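Local coordinates for dihydrocoumarin hydrolase, AncDHCH1 (Pseudomonas sp., PDB 6C2C), which probably hydrolyses the lactone dihydrocoumarin at a two-zinc centre, as a metallo-beta-lactamase superfamily relative of methyl-parathion hydrolase, at residues Leu56-Leu61 with Gln234-Ser239; His281-Ala284 with Tyr289-Val292. All coordinates share one frame; numbering follows the deposited sequence.

Overall arrangement
Contact 1 is a salt bridge at the surface between the end of helix 49-58 and the loop after helix 231-234; contact 2 is the hairpin at the edge of the seven-stranded sheet. Their centres lie 13 Å apart, and loop 234-239 joins them: F235 O is 2.8 Å from Y289 N, a probable hydrogen bond, and F235 CE2 packs 3.5 Å from F291 CB. P238 CG adds a touch on Y289 CD2 at 3.8 Å. Neither contact supplies a zinc ligand. The loop of contact 1 follows D226, shared by both zinc sites, while F235 and F291 both pack on L274, which is next to the ligand H273.

Contact 1: residues Leu56-Leu61 with Gln234-Ser239; sequences LAKSFL and QFDDPS
K58 and D236 come from opposite directions, and the ammonium lies above the carboxylate plane; they are the one residue pair in contact across the segments, and their CA atoms stand 11.1 Å apart. Along K58, CB starts out toward 234-239, and CG lies anti to the backbone N (chi1 164°). The chain then stays extended, so CG and CD serve as reach. CE is the first atom to come close, 3.7 Å from D236 OD2, and NZ completes a salt bridge to D236 OD2 at 3.2 Å, placed 44° out of the carboxylate plane. A water bridges K58 NZ and the second oxygen, D236 OD1: it donates to OD1 at 2.7 Å and accepts a weak bond from NZ. Both residues are exposed and only 60 Å² is buried, so solvent probably screens the attraction.

K58 lies within the turn that ends its helix, and D236 immediately precedes an Asx turn. L56 O accepts from S59 N and L61 N, one from above and one from below the carbonyl plane. F60 N bonds to A57 O at 2.9 Å. With its positive phi of 63°, F60 is the C-prime residue of a Schellman motif. In the loop, D237 OD1 takes S239 OG at 2.8 Å and also S239 N. The salt bridge thus ties a helix C-terminus closed by a Schellman motif to a loop carrying an Asx turn.

Contact 2: residues His281-Ala284 with Tyr289-Val292; sequences HIRA and YRFV
V292 O is gripped by two donors: H281 N at 2.9 Å, tilted 31° from the carbonyl plane, and a water at 2.8 Å that also contacts H281 ND1 in the plane of the imidazole. V292 N returns a bond to H281 O, completing one antiparallel hydrogen-bonded pair. R283 and R290 form the next, where R290 N meets R283 O at 2.8 Å. Between them I282 and F291 make a non-hydrogen-bonded pair. The alternation marks an antiparallel ladder, and because strands 279-285 and 288-293 are consecutive it forms a beta hairpin, with 288-293 outermost in its mixed sheet.

CB of H281, R283, R290 and V292 start on one face, though the H281 imidazole turns away. R283 CG sits between its backbone N and carbonyl carbon (chi1 87°) and the chain bends at chi3, laying NH1 over the centre of the R290 guanidinium, 3.1 Å from R290 CZ. The planes are 49° apart; the like charges are close, although solvent may soften the repulsion. I282 and F291 lie on the other face; I282 CG2 also meets Y289 CD1 obliquely at 3.7 Å. I282 touches F259 of helix 248-265, which meets the Y289 ring edge-to-face.

Contact 1: residues Leu56-Leu61 with Gln234-Ser239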
loop_
_atom_site.group_PDB
_atom_site.type_symbol
_atom_site.label_atom_id
_atom_site.label_comp_id
_atom_site.label_asym_id
_atom_site.label_seq_id
_atom_site.Cartn_x
_atom_site.Cartn_y
_atom_site.Cartn_z
ATOM N N LEU A 56 6.601 -20.167 4.938
ATOM C CA LEU A 56 6.407 -19.335 6.115
ATOM C C LEU A 56 7.306 -19.812 7.244
ATOM O O LEU A 56 7.933 -19.009 7.934
ATOM C CB LEU A 56 4.953 -19.343 6.553
ATOM C CG LEU A 56 3.958 -18.724 5.598
ATOM C CD1 LEU A 56 2.614 -18.735 6.243
ATOM C CD2 LEU A 56 4.393 -17.316 5.192
ATOM N N ALA A 57 7.429 -21.127 7.402
ATOM C CA ALA A 57 8.240 -21.619 8.505
ATOM C C ALA A 57 9.703 -21.206 8.331
ATOM O O ALA A 57 10.393 -20.882 9.311
ATOM C CB ALA A 57 8.101 -23.134 8.588
ATOM N N LYS A 58 10.169 -21.174 7.112
ATOM C CA LYS A 58 11.518 -20.778 6.839
ATOM C C LYS A 58 11.826 -19.346 7.329
ATOM O O LYS A 58 12.951 -19.033 7.639
ATOM C CB LYS A 58 11.783 -20.911 5.366
ATOM C CG LYS A 58 12.988 -20.216 4.824
ATOM C CD LYS A 58 13.295 -20.659 3.395
ATOM C CE LYS A 58 14.251 -19.712 2.718
ATOM N NZ LYS A 58 14.570 -20.065 1.305
ATOM N N SER A 59 10.802 -18.506 7.371
ATOM C CA SER A 59 10.935 -17.135 7.836
ATOM C C SER A 59 10.320 -16.955 9.221
ATOM O O SER A 59 10.043 -15.820 9.628
ATOM C CB SER A 59 10.290 -16.157 6.836
ATOM O OG SER A 59 11.030 -16.053 5.630
ATOM N N PHE A 60 10.057 -18.064 9.929
ATOM C CA PHE A 60 9.568 -18.055 11.312
ATOM C C PHE A 60 8.208 -17.392 11.413
ATOM O O PHE A 60 7.912 -16.658 12.359
ATOM C CB PHE A 60 10.578 -17.386 12.240
ATOM C CG PHE A 60 11.961 -17.901 12.023
ATOM C CD1 PHE A 60 12.371 -19.038 12.687
ATOM C CD2 PHE A 60 12.816 -17.312 11.109
ATOM C CE1 PHE A 60 13.621 -19.559 12.487
ATOM C CE2 PHE A 60 14.099 -17.831 10.892
ATOM C CZ PHE A 60 14.500 -18.971 11.598
ATOM N N LEU A 61 7.383 -17.656 10.409
ATOM C CA LEU A 61 6.019 -17.175 10.329
ATOM C C LEU A 61 5.068 -18.360 10.203
ATOM O O LEU A 61 5.459 -19.489 9.875
ATOM C CB LEU A 61 5.828 -16.227 9.126
ATOM C CG LEU A 61 6.723 -14.996 9.094
ATOM C CD1 LEU A 61 6.700 -14.327 7.734
ATOM C CD2 LEU A 61 6.338 -14.019 10.200
ATOM N N GLN A 234 6.855 -14.782 -1.925
ATOM C CA GLN A 234 6.916 -14.228 -3.262
ATOM C C GLN A 234 8.251 -13.601 -3.643
ATOM O O GLN A 234 8.459 -13.346 -4.827
ATOM C CB GLN A 234 5.773 -13.212 -3.449
ATOM C CG GLN A 234 4.425 -13.898 -3.490
ATOM C CD GLN A 234 3.340 -12.882 -3.546
ATOM O OE1 GLN A 234 3.299 -12.008 -2.696
ATOM N NE2 GLN A 234 2.535 -12.901 -4.609
ATOM N N PHE A 235 9.188 -13.384 -2.701
ATOM C CA PHE A 235 10.517 -12.986 -3.124
ATOM C C PHE A 235 11.315 -14.197 -3.616
ATOM O O PHE A 235 11.985 -14.108 -4.648
ATOM C CB PHE A 235 11.263 -12.295 -1.958
ATOM C CG PHE A 235 10.863 -10.851 -1.726
ATOM C CD1 PHE A 235 10.988 -9.915 -2.727
ATOM C CD2 PHE A 235 10.465 -10.426 -0.449
ATOM C CE1 PHE A 235 10.655 -8.543 -2.488
ATOM C CE2 PHE A 235 10.116 -9.020 -0.229
ATOM C CZ PHE A 235 10.238 -8.130 -1.244
ATOM N N ASP A 236 11.203 -15.337 -2.911
ATOM C CA ASP A 236 11.899 -16.540 -3.370
ATOM C C ASP A 236 11.281 -17.048 -4.669
ATOM O O ASP A 236 11.983 -17.595 -5.537
ATOM C CB ASP A 236 11.818 -17.631 -2.324
ATOM C CG ASP A 236 12.739 -17.400 -1.102
ATOM O OD1 ASP A 236 13.737 -16.658 -1.230
ATOM O OD2 ASP A 236 12.463 -18.040 -0.047
ATOM N N ASP A 237 9.959 -16.925 -4.782
ATOM C CA ASP A 237 9.227 -17.437 -5.944
ATOM C C ASP A 237 8.196 -16.422 -6.410
ATOM O O ASP A 237 7.018 -16.453 -5.993
ATOM C CB ASP A 237 8.575 -18.772 -5.603
ATOM C CG ASP A 237 7.937 -19.407 -6.819
ATOM O OD1 ASP A 237 7.960 -18.785 -7.910
ATOM O OD2 ASP A 237 7.375 -20.531 -6.640
ATOM N N PRO A 238 8.624 -15.483 -7.262
ATOM C CA PRO A 238 7.720 -14.427 -7.734
ATOM C C PRO A 238 6.593 -14.957 -8.577
ATOM O O PRO A 238 5.648 -14.214 -8.831
ATOM C CB PRO A 238 8.618 -13.517 -8.559
ATOM C CG PRO A 238 9.973 -13.774 -8.081
ATOM C CD PRO A 238 10.031 -15.190 -7.566
ATOM N N SER A 239 6.627 -16.231 -8.982
ATOM C CA SER A 239 5.519 -16.709 -9.801
ATOM C C SER A 239 4.254 -16.997 -9.001
ATOM O O SER A 239 3.180 -17.148 -9.606
ATOM C CB SER A 239 5.974 -17.971 -10.553
ATOM O OG SER A 239 5.860 -19.100 -9.676
HETATM O O HOH W 1 15.612 -17.064 0.644
#

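Contact 2: residues His281-Ala284 with Tyr289-Val292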
loop_
_atom_site.group_PDB
_atom_site.type_symbol
_atom_site.label_atom_id
_atom_site.label_comp_id
_atom_site.label_asym_id
_atom_site.label_seq_id
_atom_site.Cartn_x
_atom_site.Cartn_y
_atom_site.Cartn_z
ATOM N N HIS A 281 15.731 -2.191 -0.592
ATOM C CA HIS A 281 16.303 -2.552 -1.870
ATOM C C HIS A 281 15.997 -4.016 -2.166
ATOM O O HIS A 281 15.537 -4.800 -1.309
ATOM C CB HIS A 281 17.820 -2.346 -1.837
ATOM C CG HIS A 281 18.235 -0.918 -1.831
ATOM N ND1 HIS A 281 18.488 -0.194 -0.674
ATOM C CD2 HIS A 281 18.505 -0.081 -2.863
ATOM C CE1 HIS A 281 18.853 1.021 -1.003
ATOM N NE2 HIS A 281 18.865 1.116 -2.322
ATOM N N ILE A 282 16.228 -4.375 -3.437
ATOM C CA ILE A 282 16.044 -5.741 -3.920
ATOM C C ILE A 282 17.320 -6.184 -4.626
ATOM O O ILE A 282 17.901 -5.426 -5.412
ATOM C CB ILE A 282 14.821 -5.807 -4.860
ATOM C CG1 ILE A 282 13.558 -5.645 -4.033
ATOM C CG2 ILE A 282 14.736 -7.147 -5.544
ATOM C CD1 ILE A 282 12.247 -5.805 -4.896
ATOM N N ARG A 283 17.806 -7.374 -4.295
ATOM C CA ARG A 283 18.903 -7.915 -5.093
ATOM C C ARG A 283 18.499 -9.304 -5.581
ATOM O O ARG A 283 17.693 -10.006 -4.945
ATOM C CB ARG A 283 20.235 -7.925 -4.320
ATOM C CG ARG A 283 20.515 -9.129 -3.467
ATOM C CD ARG A 283 22.011 -9.109 -2.998
ATOM N NE ARG A 283 22.143 -8.197 -1.871
ATOM C CZ ARG A 283 22.518 -8.549 -0.643
ATOM N NH1 ARG A 283 22.884 -9.801 -0.371
ATOM N NH2 ARG A 283 22.554 -7.630 0.312
ATOM N N ALA A 284 19.037 -9.667 -6.754
ATOM C CA ALA A 284 18.835 -11.013 -7.270
ATOM C C ALA A 284 19.399 -12.054 -6.310
ATOM O O ALA A 284 20.395 -11.831 -5.616
ATOM C CB ALA A 284 19.480 -11.139 -8.657
ATOM N N TYR A 289 14.650 -13.446 -5.381
ATOM C CA TYR A 289 15.083 -12.115 -4.942
ATOM C C TYR A 289 15.201 -12.085 -3.429
ATOM O O TYR A 289 14.550 -12.837 -2.708
ATOM C CB TYR A 289 14.093 -11.007 -5.429
ATOM C CG TYR A 289 14.096 -10.931 -6.936
ATOM C CD1 TYR A 289 15.048 -10.177 -7.603
ATOM C CD2 TYR A 289 13.191 -11.700 -7.692
ATOM C CE1 TYR A 289 15.106 -10.147 -9.021
ATOM C CE2 TYR A 289 13.227 -11.674 -9.104
ATOM C CZ TYR A 289 14.189 -10.930 -9.760
ATOM O OH TYR A 289 14.230 -10.900 -11.154
ATOM N N ARG A 290 16.010 -11.159 -2.969
ATOM C CA ARG A 290 16.211 -10.925 -1.567
ATOM C C ARG A 290 15.845 -9.466 -1.268
ATOM O O ARG A 290 16.294 -8.632 -1.959
ATOM C CB ARG A 290 17.667 -11.180 -1.199
ATOM C CG ARG A 290 18.070 -10.863 0.209
ATOM C CD ARG A 290 19.354 -11.551 0.663
ATOM N NE ARG A 290 20.144 -10.697 1.539
ATOM C CZ ARG A 290 21.360 -10.986 1.991
ATOM N NH1 ARG A 290 22.016 -10.125 2.745
ATOM N NH2 ARG A 290 21.921 -12.123 1.647
ATOM N N PHE A 291 15.009 -9.219 -0.263
ATOM C CA PHE A 291 14.681 -7.854 0.158
ATOM C C PHE A 291 15.680 -7.399 1.218
ATOM O O PHE A 291 16.025 -8.164 2.130
ATOM C CB PHE A 291 13.255 -7.822 0.689
ATOM C CG PHE A 291 12.767 -6.469 1.063
ATOM C CD1 PHE A 291 12.544 -5.480 0.126
ATOM C CD2 PHE A 291 12.468 -6.220 2.387
ATOM C CE1 PHE A 291 12.036 -4.212 0.549
ATOM C CE2 PHE A 291 11.966 -4.990 2.809
ATOM C CZ PHE A 291 11.724 -3.990 1.872
ATOM N N VAL A 292 16.146 -6.170 1.074
ATOM C CA VAL A 292 17.095 -5.564 2.008
ATOM C C VAL A 292 16.439 -4.311 2.590
ATOM O O VAL A 292 16.451 -3.249 1.966
ATOM C CB VAL A 292 18.405 -5.207 1.291
ATOM C CG1 VAL A 292 19.415 -4.614 2.260
ATOM C CG2 VAL A 292 18.975 -6.464 0.535
HETATM O O HOH W 2 18.192 -1.082 1.909
#